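Side-chain contact in cell division control protein Cdc48 (Mycobacterium smegmatis, PDB 5E7P), which probably binds ATP and hydrolyses it, as a AAA-type ATPase of the Cdc48 family: residues 22-27 with 44-49. Residues are numbered along the deposited sequence; the frame is centred on the assembly and turned at random.
Sequences LRLTAR and PEVLAA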
loop_
_atom_site.group_PDB
_atom_site.type_symbol
_atom_site.label_atom_id
_atom_site.label_comp_id
_atom_site.label_asym_id
_atom_site.label_seq_id
_atom_site.Cartn_x
_atom_site.Cartn_y
_atom_site.Cartn_z
ATOM N N LEU A 22 10.588 -23.118 9.755
ATOM C CA LEU A 22 11.745 -23.462 10.570
ATOM C C LEU A 22 11.364 -23.539 12.038
ATOM O O LEU A 22 10.517 -22.780 12.510
ATOM C CB LEU A 22 12.852 -22.424 10.398
ATOM C CG LEU A 22 13.607 -22.396 9.071
ATOM C CD1 LEU A 22 14.460 -21.146 8.987
ATOM C CD2 LEU A 22 14.463 -23.647 8.938
ATOM N N ARG A 23 11.986 -24.467 12.758
ATOM C CA ARG A 23 11.853 -24.506 14.204
ATOM C C ARG A 23 12.988 -23.696 14.810
ATOM O O ARG A 23 14.156 -23.929 14.501
ATOM C CB ARG A 23 11.902 -25.942 14.721
ATOM C CG ARG A 23 11.644 -26.067 16.216
ATOM C CD ARG A 23 12.217 -27.361 16.773
ATOM N NE ARG A 23 11.684 -28.538 16.091
ATOM C CZ ARG A 23 12.177 -29.766 16.224
ATOM N NH1 ARG A 23 13.224 -29.982 17.011
ATOM N NH2 ARG A 23 11.628 -30.777 15.563
ATOM N N LEU A 24 12.645 -22.737 15.660
ATOM C CA LEU A 24 13.651 -21.910 16.311
ATOM C C LEU A 24 13.464 -21.924 17.821
ATOM O O LEU A 24 12.459 -22.423 18.326
ATOM C CB LEU A 24 13.581 -20.469 15.798
ATOM C CG LEU A 24 13.820 -20.231 14.306
ATOM C CD1 LEU A 24 13.724 -18.750 13.991
ATOM C CD2 LEU A 24 15.171 -20.778 13.883
ATOM N N THR A 25 14.443 -21.378 18.533
ATOM C CA THR A 25 14.336 -21.202 19.974
ATOM C C THR A 25 13.753 -19.821 20.257
ATOM O O THR A 25 14.223 -18.818 19.720
ATOM C CB THR A 25 15.705 -21.334 20.667
ATOM O OG1 THR A 25 16.365 -22.520 20.205
ATOM C CG2 THR A 25 15.537 -21.405 22.178
ATOM N N ALA A 26 12.723 -19.773 21.094
ATOM C CA ALA A 26 12.043 -18.518 21.392
ATOM C C ALA A 26 12.535 -17.915 22.701
ATOM O O ALA A 26 12.209 -18.408 23.781
ATOM C CB ALA A 26 10.538 -18.729 21.437
ATOM N N ARG A 27 13.320 -16.846 22.602
ATOM C CA ARG A 27 13.804 -16.146 23.786
ATOM C C ARG A 27 13.007 -14.871 24.041
ATOM O O ARG A 27 12.553 -14.213 23.107
ATOM C CB ARG A 27 15.294 -15.825 23.660
ATOM C CG ARG A 27 16.173 -17.051 23.465
ATOM C CD ARG A 27 17.642 -16.720 23.682
ATOM N NE ARG A 27 18.012 -15.441 23.080
ATOM C CZ ARG A 27 19.256 -14.979 23.007
ATOM N NH1 ARG A 27 19.498 -13.803 22.443
ATOM N NH2 ARG A 27 20.260 -15.697 23.495
ATOM N N PRO A 44 18.544 -12.374 9.827
ATOM C CA PRO A 44 18.375 -12.203 8.379
ATOM C C PRO A 44 18.443 -13.519 7.604
ATOM O O PRO A 44 17.797 -13.648 6.564
ATOM C CB PRO A 44 19.556 -11.310 8.000
ATOM C CG PRO A 44 19.825 -10.518 9.230
ATOM C CD PRO A 44 19.542 -11.442 10.381
ATOM N N GLU A 45 19.217 -14.479 8.104
ATOM C CA GLU A 45 19.324 -15.774 7.442
ATOM C C GLU A 45 17.994 -16.525 7.482
ATOM O O GLU A 45 17.661 -17.266 6.555
ATOM C CB GLU A 45 20.434 -16.622 8.064
ATOM C CG GLU A 45 20.656 -17.938 7.343
ATOM C CD GLU A 45 21.870 -18.686 7.845
ATOM O OE1 GLU A 45 22.549 -18.183 8.765
ATOM O OE2 GLU A 45 22.146 -19.779 7.311
ATOM N N VAL A 46 17.237 -16.324 8.556
ATOM C CA VAL A 46 15.902 -16.900 8.668
ATOM C C VAL A 46 14.978 -16.279 7.624
ATOM O O VAL A 46 14.229 -16.982 6.948
ATOM C CB VAL A 46 15.310 -16.693 10.075
ATOM C CG1 VAL A 46 13.886 -17.227 10.142
ATOM C CG2 VAL A 46 16.184 -17.367 11.117
ATOM N N LEU A 47 15.049 -14.957 7.496
ATOM C CA LEU A 47 14.265 -14.232 6.502
ATOM C C LEU A 47 14.584 -14.731 5.098
ATOM O O LEU A 47 13.690 -14.902 4.270
ATOM C CB LEU A 47 14.537 -12.729 6.595
ATOM C CG LEU A 47 14.158 -12.017 7.894
ATOM C CD1 LEU A 47 14.536 -10.543 7.819
ATOM C CD2 LEU A 47 12.673 -12.177 8.188
ATOM N N ALA A 48 15.865 -14.968 4.841
ATOM C CA ALA A 48 16.304 -15.473 3.547
ATOM C C ALA A 48 15.831 -16.912 3.322
ATOM O O ALA A 48 15.352 -17.256 2.243
ATOM C CB ALA A 48 17.816 -15.378 3.431
ATOM N N ALA A 49 15.963 -17.746 4.350
ATOM C CA ALA A 49 15.570 -19.151 4.262
ATOM C C ALA A 49 14.064 -19.312 4.088
ATOM O O ALA A 49 13.600 -20.225 3.403
ATOM C CB ALA A 49 16.042 -19.911 5.497
#
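Val46 is the first residue of helix 44-49 to meet strand 22-27, and its two methyls divide the work. CG1, anti to the backbone N (chi1 177°), touches both leucines: it sits 4.1 Å from CD1 of Leu22 and about as far from CD1 of Leu24. CG2 turns to Leu24 alone. Leu24 and Val46 meet tip to tip, CG2 lying 4.0 Å from Leu24 CD1, whereas Leu22 and Val46 run alongside each other, pointing opposite ways. About one turn after Val46, the methyl of Ala49 returns to the strand side, with CB 4.0 Å from Leu22 CD1. That single leucine methyl therefore touches both Val46 and Ala49. No hydrogen bond crosses the contact; it is a small, wholly apolar and buried seam. The axes of the segments 44-49 and 22-27 approach to 10.9 Å and run nearly antiparallel. The helix thus packs on a strand of the Cdc48 N-terminal domain, consistent with a double-psi beta barrel. Strand 22-28 lies between strands 98-104 and 81-84 of the mixed sheet, and from helix 690-707 Met705 reaches both Leu22 and Val46, joining this small core to the AAA+ lid.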